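Lysozyme, putative (Bacillus anthracis, PDB 2WAG) probably hydrolyses the glycan backbone of bacterial cell-wall peptidoglycan as a family GH25 lysozyme, apparently with retention of anomeric configuration. Local coordinates at residues A[12-17]-A[178-183]; A[34-39]-A[190-195]; A[40-45]-A[162-167]. All coordinates share one frame; numbering follows the deposited sequence. Where two conformers were deposited one is given.

Interaction 1 (A[12-17]-A[178-183]). With SO4 (sulfate ion), chain E.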
loop_
_atom_site.group_PDB
_atom_site.type_symbol
_atom_site.label_atom_id
_atom_site.label_comp_id
_atom_site.label_asym_id
_atom_site.label_seq_id
_atom_site.Cartn_x
_atom_site.Cartn_y
_atom_site.Cartn_z
ATOM N N ASP A 12 -18.280 2.256 -12.585
ATOM C CA ASP A 12 -19.670 2.430 -12.176
ATOM C C ASP A 12 -20.536 1.187 -12.385
ATOM O O ASP A 12 -21.490 0.973 -11.651
ATOM C CB ASP A 12 -20.294 3.595 -12.946
ATOM C CG ASP A 12 -19.728 4.938 -12.538
ATOM O OD1 ASP A 12 -19.204 5.072 -11.409
ATOM O OD2 ASP A 12 -19.818 5.878 -13.368
ATOM N N ARG A 13 -20.204 0.361 -13.374
ATOM C CA ARG A 13 -21.021 -0.823 -13.663
ATOM C C ARG A 13 -21.027 -1.881 -12.555
ATOM O O ARG A 13 -21.875 -2.772 -12.567
ATOM C CB ARG A 13 -20.575 -1.446 -14.979
ATOM C CG ARG A 13 -19.206 -2.143 -14.890
ATOM C CD ARG A 13 -18.707 -2.555 -16.264
ATOM N NE ARG A 13 -18.302 -1.388 -17.044
ATOM C CZ ARG A 13 -17.816 -1.439 -18.278
ATOM N NH1 ARG A 13 -17.685 -2.605 -18.892
ATOM N NH2 ARG A 13 -17.462 -0.318 -18.897
ATOM N N TYR A 14 -20.062 -1.824 -11.635
ATOM C CA TYR A 14 -19.992 -2.806 -10.563
ATOM C C TYR A 14 -20.577 -2.205 -9.310
ATOM O O TYR A 14 -19.943 -1.363 -8.666
ATOM C CB TYR A 14 -18.529 -3.235 -10.320
ATOM C CG TYR A 14 -17.884 -3.742 -11.573
ATOM C CD1 TYR A 14 -18.333 -4.902 -12.172
ATOM C CD2 TYR A 14 -16.831 -3.038 -12.196
ATOM C CE1 TYR A 14 -17.773 -5.362 -13.356
ATOM C CE2 TYR A 14 -16.257 -3.490 -13.363
ATOM C CZ TYR A 14 -16.729 -4.649 -13.952
ATOM O OH TYR A 14 -16.178 -5.101 -15.124
ATOM N N GLU A 15 -21.774 -2.642 -8.947
ATOM C CA GLU A 15 -22.465 -2.064 -7.811
ATOM C C GLU A 15 -22.393 -2.826 -6.510
ATOM O O GLU A 15 -22.917 -2.366 -5.509
ATOM C CB GLU A 15 -23.932 -1.853 -8.134
ATOM C CG GLU A 15 -24.121 -0.965 -9.322
ATOM C CD GLU A 15 -25.500 -0.432 -9.337
ATOM O OE1 GLU A 15 -25.757 0.544 -8.587
ATOM O OE2 GLU A 15 -26.330 -1.048 -10.017
ATOM N N ILE A 16 -21.796 -4.007 -6.510
ATOM C CA ILE A 16 -21.700 -4.818 -5.314
ATOM C C ILE A 16 -20.287 -4.660 -4.748
ATOM O O ILE A 16 -19.309 -5.192 -5.293
ATOM C CB ILE A 16 -21.982 -6.309 -5.632
ATOM C CG1 ILE A 16 -23.350 -6.463 -6.333
ATOM C CG2 ILE A 16 -21.875 -7.185 -4.364
ATOM C CD1 ILE A 16 -24.520 -5.958 -5.543
ATOM N N LYS A 17 -20.200 -3.917 -3.645
ATOM C CA LYS A 17 -18.948 -3.482 -3.032
ATOM C C LYS A 17 -18.731 -4.180 -1.692
ATOM O O LYS A 17 -19.704 -4.516 -1.008
ATOM C CB LYS A 17 -19.015 -1.959 -2.804
ATOM C CG LYS A 17 -17.762 -1.309 -2.242
ATOM C CD LYS A 17 -17.857 0.242 -2.216
ATOM C CE LYS A 17 -18.998 0.756 -1.339
ATOM N NZ LYS A 17 -19.058 2.263 -1.350
ATOM N N ARG A 178 -8.315 -14.057 -18.776
ATOM C CA ARG A 178 -9.349 -14.640 -17.930
ATOM C C ARG A 178 -10.256 -13.568 -17.358
ATOM O O ARG A 178 -9.851 -12.420 -17.164
ATOM C CB ARG A 178 -8.745 -15.406 -16.753
ATOM C CG ARG A 178 -8.404 -16.845 -17.040
ATOM C CD ARG A 178 -7.994 -17.546 -15.753
ATOM N NE ARG A 178 -9.149 -17.912 -14.930
ATOM C CZ ARG A 178 -9.106 -18.740 -13.882
ATOM N NH1 ARG A 178 -7.954 -19.273 -13.499
ATOM N NH2 ARG A 178 -10.225 -19.029 -13.212
ATOM N N LYS A 179 -11.477 -13.964 -17.048
ATOM C CA LYS A 179 -12.409 -13.084 -16.348
ATOM C C LYS A 179 -12.188 -13.158 -14.837
ATOM O O LYS A 179 -11.986 -14.239 -14.281
ATOM C CB LYS A 179 -13.861 -13.457 -16.679
ATOM C CG LYS A 179 -14.188 -13.238 -18.151
ATOM C CD LYS A 179 -15.676 -13.358 -18.432
ATOM C CE LYS A 179 -15.933 -13.527 -19.922
ATOM N NZ LYS A 179 -15.293 -14.780 -20.429
ATOM N N TRP A 180 -12.204 -12.002 -14.180
ATOM C CA TRP A 180 -12.084 -11.939 -12.724
ATOM C C TRP A 180 -13.454 -12.012 -12.063
ATOM O O TRP A 180 -14.495 -11.685 -12.679
ATOM C CB TRP A 180 -11.309 -10.692 -12.262
ATOM C CG TRP A 180 -11.865 -9.392 -12.777
ATOM C CD1 TRP A 180 -11.509 -8.754 -13.918
ATOM C CD2 TRP A 180 -12.917 -8.606 -12.186
ATOM N NE1 TRP A 180 -12.254 -7.600 -14.070
ATOM C CE2 TRP A 180 -13.129 -7.490 -13.024
ATOM C CE3 TRP A 180 -13.692 -8.729 -11.026
ATOM C CZ2 TRP A 180 -14.084 -6.506 -12.737
ATOM C CZ3 TRP A 180 -14.640 -7.749 -10.739
ATOM C CH2 TRP A 180 -14.827 -6.653 -11.593
ATOM N N THR A 181 -13.461 -12.423 -10.796
ATOM C CA THR A 181 -14.691 -12.525 -10.010
ATOM C C THR A 181 -14.797 -11.400 -8.958
ATOM O O THR A 181 -15.880 -10.880 -8.720
ATOM C CB THR A 181 -14.794 -13.911 -9.336
ATOM O OG1 THR A 181 -14.720 -14.932 -10.341
ATOM C CG2 THR A 181 -16.085 -14.044 -8.525
ATOM N N PHE A 182 -13.671 -11.041 -8.339
ATOM C CA PHE A 182 -13.584 -9.867 -7.473
ATOM C C PHE A 182 -12.408 -9.016 -7.905
ATOM O O PHE A 182 -11.412 -9.521 -8.451
ATOM C CB PHE A 182 -13.394 -10.258 -5.997
ATOM C CG PHE A 182 -14.563 -11.010 -5.399
ATOM C CD1 PHE A 182 -15.587 -10.338 -4.720
ATOM C CD2 PHE A 182 -14.618 -12.406 -5.477
ATOM C CE1 PHE A 182 -16.638 -11.043 -4.131
ATOM C CE2 PHE A 182 -15.683 -13.112 -4.930
ATOM C CZ PHE A 182 -16.692 -12.442 -4.250
ATOM N N TRP A 183 -12.524 -7.717 -7.631
ATOM C CA TRP A 183 -11.477 -6.737 -7.971
ATOM C C TRP A 183 -11.240 -5.844 -6.754
ATOM O O TRP A 183 -12.164 -5.179 -6.289
ATOM C CB TRP A 183 -11.964 -5.899 -9.170
ATOM C CG TRP A 183 -11.237 -4.609 -9.438
ATOM C CD1 TRP A 183 -9.933 -4.303 -9.151
ATOM C CD2 TRP A 183 -11.791 -3.454 -10.087
ATOM N NE1 TRP A 183 -9.655 -3.002 -9.542
ATOM C CE2 TRP A 183 -10.776 -2.472 -10.134
ATOM C CE3 TRP A 183 -13.045 -3.165 -10.655
ATOM C CZ2 TRP A 183 -10.980 -1.213 -10.711
ATOM C CZ3 TRP A 183 -13.245 -1.908 -11.235
ATOM C CH2 TRP A 183 -12.212 -0.954 -11.251
HETATM S S SO4 E . -18.136 2.308 -16.135
HETATM O O1 SO4 E . -17.319 2.075 -17.346
HETATM O O2 SO4 E . -19.318 2.914 -16.691
HETATM O O3 SO4 E . -18.395 0.985 -15.663
HETATM O O4 SO4 E . -17.221 3.138 -15.392
#

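Interaction 2 (A[34-39]-A[190-195])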
loop_
_atom_site.group_PDB
_atom_site.type_symbol
_atom_site.label_atom_id
_atom_site.label_comp_id
_atom_site.label_asym_id
_atom_site.label_seq_id
_atom_site.Cartn_x
_atom_site.Cartn_y
_atom_site.Cartn_z
ATOM N N GLU A 34 -21.888 -1.811 7.220
ATOM C CA GLU A 34 -23.130 -2.252 6.606
ATOM C C GLU A 34 -23.974 -1.047 6.149
ATOM O O GLU A 34 -24.560 -1.063 5.073
ATOM C CB GLU A 34 -23.901 -3.131 7.589
ATOM C CG GLU A 34 -25.244 -3.602 7.083
ATOM C CD GLU A 34 -25.931 -4.524 8.053
ATOM O OE1 GLU A 34 -25.942 -4.251 9.265
ATOM O OE2 GLU A 34 -26.449 -5.553 7.584
ATOM N N LYS A 35 -23.988 0.000 6.971
ATOM C CA LYS A 35 -24.695 1.245 6.652
ATOM C C LYS A 35 -24.132 2.027 5.477
ATOM O O LYS A 35 -24.796 2.926 4.984
ATOM C CB LYS A 35 -24.764 2.126 7.892
ATOM C CG LYS A 35 -25.753 1.599 8.905
ATOM C CD LYS A 35 -25.769 2.448 10.154
ATOM C CE LYS A 35 -26.727 1.851 11.165
ATOM N NZ LYS A 35 -26.705 2.595 12.471
ATOM N N GLN A 36 -22.943 1.654 5.002
ATOM C CA GLN A 36 -22.346 2.260 3.828
ATOM C C GLN A 36 -22.472 1.404 2.600
ATOM O O GLN A 36 -21.714 1.562 1.679
ATOM C CB GLN A 36 -20.891 2.576 4.090
ATOM C CG GLN A 36 -20.796 3.685 5.125
ATOM C CD GLN A 36 -19.418 3.866 5.586
ATOM O OE1 GLN A 36 -18.597 4.423 4.869
ATOM N NE2 GLN A 36 -19.130 3.402 6.786
ATOM N N ASN A 37 -23.449 0.506 2.602
ATOM C CA ASN A 37 -23.744 -0.386 1.500
ATOM C C ASN A 37 -22.588 -1.323 1.209
ATOM O O ASN A 37 -22.402 -1.716 0.086
ATOM C CB ASN A 37 -24.150 0.376 0.230
ATOM C CG ASN A 37 -24.917 -0.499 -0.747
ATOM O OD1 ASN A 37 -25.589 -1.422 -0.333
ATOM N ND2 ASN A 37 -24.743 -0.268 -2.017
ATOM N N MET A 38 -21.804 -1.665 2.203
ATOM C CA MET A 38 -20.841 -2.755 2.016
ATOM C C MET A 38 -21.616 -4.065 2.081
ATOM O O MET A 38 -22.272 -4.362 3.093
ATOM C CB MET A 38 -19.769 -2.728 3.094
ATOM C CG MET A 38 -18.956 -1.437 3.098
ATOM S SD MET A 38 -17.996 -1.219 1.577
ATOM C CE MET A 38 -17.244 0.358 1.970
ATOM N N LYS A 39 -21.542 -4.854 1.014
ATOM C CA LYS A 39 -22.338 -6.073 0.917
ATOM C C LYS A 39 -21.613 -7.320 1.353
ATOM O O LYS A 39 -22.239 -8.363 1.561
ATOM C CB LYS A 39 -22.922 -6.243 -0.482
ATOM C CG LYS A 39 -24.039 -5.230 -0.698
ATOM C CD LYS A 39 -24.824 -5.502 -1.928
ATOM C CE LYS A 39 -25.816 -4.388 -2.136
ATOM N NZ LYS A 39 -26.903 -4.454 -1.125
ATOM N N LYS A 190 -12.420 5.160 0.712
ATOM C CA LYS A 190 -13.084 6.386 1.105
ATOM C C LYS A 190 -14.428 5.996 1.783
ATOM O O LYS A 190 -15.247 5.282 1.169
ATOM C CB LYS A 190 -13.374 7.068 -0.212
ATOM C CG LYS A 190 -12.584 6.441 -1.366
ATOM C CD LYS A 190 -12.825 4.941 -1.867
ATOM C CE LYS A 190 -12.166 4.786 -3.261
ATOM N NZ LYS A 190 -10.624 4.785 -3.250
ATOM N N LEU A 191 -14.579 6.494 3.011
ATOM C CA LEU A 191 -15.641 6.173 4.102
ATOM C C LEU A 191 -16.416 7.359 4.732
ATOM O O LEU A 191 -15.898 8.311 5.199
ATOM C CB LEU A 191 -15.184 5.340 5.344
ATOM C CG LEU A 191 -14.365 4.059 5.156
ATOM C CD1 LEU A 191 -14.151 3.186 6.347
ATOM C CD2 LEU A 191 -15.006 3.308 4.111
ATOM N N SER A 192 -17.705 7.185 4.798
ATOM C CA SER A 192 -18.627 8.184 5.360
ATOM C C SER A 192 -19.184 7.694 6.667
ATOM O O SER A 192 -18.578 6.895 7.330
ATOM C CB SER A 192 -19.711 8.578 4.361
ATOM O OG SER A 192 -20.551 7.526 3.930
ATOM N N GLY A 193 -20.306 8.223 7.080
ATOM C CA GLY A 193 -20.868 7.875 8.372
ATOM C C GLY A 193 -20.182 8.427 9.624
ATOM O O GLY A 193 -19.428 9.294 9.539
ATOM N N TYR A 194 -20.514 7.942 10.770
ATOM C CA TYR A 194 -20.072 8.662 11.969
ATOM C C TYR A 194 -18.569 8.703 12.290
ATOM O O TYR A 194 -18.069 9.704 12.684
ATOM C CB TYR A 194 -20.827 8.205 13.167
ATOM C CG TYR A 194 -20.205 7.012 13.718
ATOM C CD1 TYR A 194 -20.751 5.788 13.514
ATOM C CD2 TYR A 194 -19.017 7.091 14.395
ATOM C CE1 TYR A 194 -20.177 4.675 14.006
ATOM C CE2 TYR A 194 -18.428 5.979 14.895
ATOM C CZ TYR A 194 -19.019 4.761 14.699
ATOM O OH TYR A 194 -18.418 3.620 15.182
ATOM N N ASN A 195 -17.841 7.642 12.144
ATOM C CA ASN A 195 -16.467 7.790 12.559
ATOM C C ASN A 195 -15.900 8.091 11.288
ATOM O O ASN A 195 -14.805 7.851 11.116
HETATM O O HOH W 1 -18.034 4.097 2.189
HETATM O O HOH W 2 -19.972 5.724 2.179
#

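Interaction 3 (A[40-45]-A[162-167]). With SO4 (sulfate ion), chain F.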
loop_
_atom_site.group_PDB
_atom_site.type_symbol
_atom_site.label_atom_id
_atom_site.label_comp_id
_atom_site.label_asym_id
_atom_site.label_seq_id
_atom_site.Cartn_x
_atom_site.Cartn_y
_atom_site.Cartn_z
ATOM N N PHE A 40 -20.292 -7.234 1.464
ATOM C CA PHE A 40 -19.505 -8.407 1.827
ATOM C C PHE A 40 -18.245 -7.999 2.547
ATOM O O PHE A 40 -17.794 -6.847 2.460
ATOM C CB PHE A 40 -19.178 -9.308 0.611
ATOM C CG PHE A 40 -18.297 -8.662 -0.449
ATOM C CD1 PHE A 40 -16.918 -8.776 -0.400
ATOM C CD2 PHE A 40 -18.871 -8.021 -1.540
ATOM C CE1 PHE A 40 -16.113 -8.196 -1.404
ATOM C CE2 PHE A 40 -18.099 -7.448 -2.546
ATOM C CZ PHE A 40 -16.703 -7.534 -2.477
ATOM N N ALA A 41 -17.665 -8.969 3.227
ATOM C CA ALA A 41 -16.396 -8.844 3.899
ATOM C C ALA A 41 -15.604 -10.145 3.776
ATOM O O ALA A 41 -16.133 -11.169 3.957
ATOM C CB ALA A 41 -16.569 -8.448 5.299
ATOM N N PHE A 42 -14.337 -10.030 3.466
ATOM C CA PHE A 42 -13.401 -11.142 3.629
ATOM C C PHE A 42 -12.441 -10.783 4.758
ATOM O O PHE A 42 -11.794 -9.729 4.719
ATOM C CB PHE A 42 -12.634 -11.408 2.333
ATOM C CG PHE A 42 -13.463 -12.071 1.254
ATOM C CD1 PHE A 42 -13.793 -13.420 1.346
ATOM C CD2 PHE A 42 -13.916 -11.351 0.166
ATOM C CE1 PHE A 42 -14.547 -14.040 0.355
ATOM C CE2 PHE A 42 -14.683 -11.972 -0.837
ATOM C CZ PHE A 42 -14.993 -13.312 -0.729
ATOM N N ILE A 43 -12.375 -11.639 5.772
ATOM C CA ILE A 43 -11.647 -11.357 6.984
ATOM C C ILE A 43 -10.442 -12.269 7.084
ATOM O O ILE A 43 -10.570 -13.481 6.921
ATOM C CB ILE A 43 -12.572 -11.607 8.202
ATOM C CG1 ILE A 43 -13.843 -10.747 8.124
ATOM C CG2 ILE A 43 -11.814 -11.408 9.531
ATOM C CD1 ILE A 43 -14.901 -11.211 9.088
ATOM N N LYS A 44 -9.255 -11.724 7.350
ATOM C CA LYS A 44 -8.080 -12.592 7.504
ATOM C C LYS A 44 -8.249 -13.507 8.713
ATOM O O LYS A 44 -8.529 -13.022 9.817
ATOM C CB LYS A 44 -6.808 -11.784 7.697
ATOM C CG LYS A 44 -5.591 -12.702 7.740
ATOM C CD LYS A 44 -4.286 -11.917 7.887
ATOM C CE LYS A 44 -3.099 -12.870 8.006
ATOM N NZ LYS A 44 -1.837 -12.106 8.235
ATOM N N ALA A 45 -8.069 -14.818 8.499
ATOM C CA ALA A 45 -8.084 -15.787 9.587
ATOM C C ALA A 45 -6.685 -16.240 9.946
ATOM O O ALA A 45 -6.283 -16.142 11.104
ATOM C CB ALA A 45 -8.943 -16.990 9.195
ATOM N N ASP A 162 -11.942 -19.318 -8.625
ATOM C CA ASP A 162 -12.268 -17.960 -9.100
ATOM C C ASP A 162 -11.142 -17.005 -8.694
ATOM O O ASP A 162 -10.432 -17.263 -7.714
ATOM C CB ASP A 162 -13.570 -17.473 -8.448
ATOM C CG ASP A 162 -14.820 -18.055 -9.111
ATOM O OD1 ASP A 162 -14.705 -18.580 -10.234
ATOM O OD2 ASP A 162 -15.902 -17.929 -8.520
ATOM N N ILE A 163 -10.975 -15.933 -9.459
ATOM C CA ILE A 163 -9.866 -14.999 -9.253
ATOM C C ILE A 163 -10.335 -13.680 -8.653
ATOM O O ILE A 163 -11.320 -13.078 -9.103
ATOM C CB ILE A 163 -9.106 -14.713 -10.576
ATOM C CG1 ILE A 163 -8.660 -16.026 -11.256
ATOM C CG2 ILE A 163 -7.925 -13.753 -10.321
ATOM C CD1 ILE A 163 -7.788 -16.906 -10.367
ATOM N N TRP A 164 -9.612 -13.266 -7.619
ATOM C CA TRP A 164 -9.799 -11.965 -7.005
ATOM C C TRP A 164 -8.496 -11.203 -7.269
ATOM O O TRP A 164 -7.439 -11.580 -6.752
ATOM C CB TRP A 164 -10.093 -12.159 -5.515
ATOM C CG TRP A 164 -10.209 -10.924 -4.661
ATOM C CD1 TRP A 164 -10.199 -9.602 -5.045
ATOM C CD2 TRP A 164 -10.341 -10.938 -3.244
ATOM N NE1 TRP A 164 -10.315 -8.795 -3.922
ATOM C CE2 TRP A 164 -10.385 -9.594 -2.804
ATOM C CE3 TRP A 164 -10.371 -11.969 -2.289
ATOM C CZ2 TRP A 164 -10.476 -9.255 -1.447
ATOM C CZ3 TRP A 164 -10.469 -11.648 -0.962
ATOM C CH2 TRP A 164 -10.504 -10.298 -0.537
ATOM N N ILE A 165 -8.539 -10.174 -8.119
ATOM C CA ILE A 165 -7.315 -9.490 -8.563
ATOM C C ILE A 165 -7.163 -8.120 -7.904
ATOM O O ILE A 165 -8.135 -7.356 -7.800
ATOM C CB ILE A 165 -7.300 -9.357 -10.118
ATOM C CG1 ILE A 165 -5.956 -8.816 -10.623
ATOM C CG2 ILE A 165 -8.475 -8.512 -10.639
ATOM C CD1 ILE A 165 -4.749 -9.742 -10.389
ATOM N N ARG A 166 -5.949 -7.805 -7.463
ATOM C CA ARG A 166 -5.665 -6.444 -7.015
ATOM C C ARG A 166 -5.335 -5.572 -8.220
ATOM O O ARG A 166 -4.454 -5.900 -9.016
ATOM C CB ARG A 166 -4.487 -6.420 -6.033
ATOM C CG ARG A 166 -4.313 -5.049 -5.379
ATOM C CD ARG A 166 -3.063 -4.936 -4.507
ATOM N NE ARG A 166 -1.887 -4.657 -5.330
ATOM C CZ ARG A 166 -0.630 -4.671 -4.887
ATOM N NH1 ARG A 166 -0.353 -4.964 -3.617
ATOM N NH2 ARG A 166 0.357 -4.389 -5.726
ATOM N N SER A 167 -6.040 -4.451 -8.332
ATOM C CA SER A 167 -5.724 -3.462 -9.358
ATOM C C SER A 167 -6.081 -2.067 -8.846
ATOM O O SER A 167 -7.204 -1.589 -9.065
ATOM C CB SER A 167 -6.468 -3.788 -10.648
ATOM O OG SER A 167 -6.055 -2.947 -11.714
HETATM S S SO4 F . -1.592 -2.441 -8.527
HETATM O O1 SO4 F . -0.543 -3.470 -8.360
HETATM O O2 SO4 F . -1.864 -2.580 -9.931
HETATM O O3 SO4 F . -2.668 -2.819 -7.698
HETATM O O4 SO4 F . -0.842 -1.263 -8.199
#

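Interaction 1 (A[12-17]-A[178-183])
Tyr14 lays one face of its ring against Trp180 in an edge-to-face (T-shaped) aromatic pair, joining the loop that runs into the first strand of the GH25 barrel, 17-21, to the entry of strand 182-186. The six-membered ring of Trp180 has its centroid 4.9 Å from that of Tyr14, and the planes stand at 63°. Take Tyr14 from its CB, which points at segment 178-183. CG lies beside the backbone N and anti to the carbonyl carbon (chi1 -55°), which carries the ring across the gap between the two segments. CD1 and CE1 run past Trp180 CH2, while on the other flank CD2 meets the indole of Trp183 at its edge, 3.9 Å from Trp183 CZ3. Farther out, CZ comes to 3.5 Å from Trp180 CZ2, and OH ends just as near that carbon. The opposite face of the Tyr14 ring is covered by its own neighbour, with Arg13 CG centred over it, so the phenol is sandwiched between an aliphatic chain and an indole edge. Trp183 also supports Trp180, its CB sitting over one face of that indole.

Both indole nitrogens have partners outside the two segments: Trp183 NE1 bonds to Ser167 O, and Trp180 NE1 to a bound polyethylene glycol. Beyond Arg13 CG the chain bends at chi3 and turns the guanidinium edge-on to a sulfate, probably from the crystallisation liquor. Two backbone amides help to hold this anion: Asp12 N reaches its O4, and Arg13 N its O3. The guanidinium grips two oxygens, NH2 taking sulfate O1 at 2.9 Å and Arg13 NE reaching sulfate O3 at 2.7 Å in a nearly straight bond of 170°.

Interaction 2 (A[34-39]-A[190-195])
Gln36 reaches with its side-chain carbonyl for the backbone of Leu191 and Ser192, pinning a type I beta turn, Glu34 to Asn37, against the long loop between strands 182-186 and 202-206. The turn follows helix 30-34 and leads into strand 40-47 of the barrel; it is closed by Asn37 N bonding to Glu34 O at 3.1 Å.

At Gln36 the chain is extended beyond CG (chi2 170°), long enough to cross to the other loop. Its OE1 accepts Ser192 N at 2.9 Å, with the donor well above the carbonyl plane and the N-H bent to 146°. Two waters also lie by Gln36 OE1, at 2.8 Å and a longer 3.3 Å, and the nearer also sits close to Lys190 O. The amide nitrogen is held on its own side of the contact: NE2 bonds to Glu32 O and to a bound glycerol.

Next, Asn37 OD1 takes a weak bond from Lys39 NZ. Met38, buried against Lys17 and Val19 of strand 17-21, extends CE to 4.3 Å from Leu191 CD2, the one apolar touch, for one of two Leu191 conformers. Water completes the bridge: the second of the pair lies 2.6 Å from Ser192 OG.

Interaction 3 (A[40-45]-A[162-167])
The rings of Phe42 and Trp164 meet obliquely, neither stacked nor edge to face: the planes are inclined at 37°, and the six-membered ring of Trp164 has its centroid 4.8 Å from that of Phe42. The two side chains slide past each other in opposite directions, so the far corner of the indole lies alongside the near end of the phenyl. Trp164 CZ3 comes to 3.6 Å from Phe42 CD2, and Trp164 CH2 sits at 3.7 Å from Phe42 CB. Phe182 adds an edge-to-face contact to Phe42, and Tyr144 does the same for Trp164.

Both CB atoms point across the barrel. In Trp164, CG is anti to the backbone N (chi1 175°), which sends the benzo end of the indole out toward the strand facing it. Phe42 instead turns its CG beside the backbone N, which leaves CB, CG and CD2 to meet the indole's CZ3 and CH2. The pyrrole nitrogen of Trp164 finds its partner on another strand, where NE1 bonds to Asn204 OD1, so this buried polar group is satisfied.

Farther along 162-167, Arg166 takes no part in the ring contact; its chain is bent at chi3. Its guanidinium meets a sulfate, probably from the crystallisation liquor, at its edge: in one of two conformers, NH2 holds sulfate O1 at 2.9 Å, while Arg166 NE reaches sulfate O3 at 3.1 Å. Val168 N bonds to the same anion.

No backbone bond links the two segments; the CA atoms of Phe42 and Trp164 are 11.3 Å apart, and large aromatic side chains span the distance. Strands 40-47 and 162-166 are not neighbours in the sheet, and inward-pointing residues meeting across its interior are characteristic of the core of a closed barrel, here the TIM-barrel-like domain of the GH25 lysozymes.

Overall arrangement
From the N terminus, segment 12-17 opens the loop that interaction 1 closes at 178-183, with 160 residues between. Segment 34-39 lies inside that loop but pairs with 190-195 beyond it, so interactions 1 and 2 cross. Segment 40-45 follows at once, and interaction 3 closes with 162-167, nested inside both other loops. Interaction 3 spans the barrel interior close to the centre of the chain, whereas interactions 1 and 2 fasten loops nearer its periphery. Backbone bonds connect them: Lys17 O with Lys39 N joins interactions 1 and 2, and Thr181 N with Ile163 O joins interactions 1 and 3 through neighbouring strands 162-166 and 182-186.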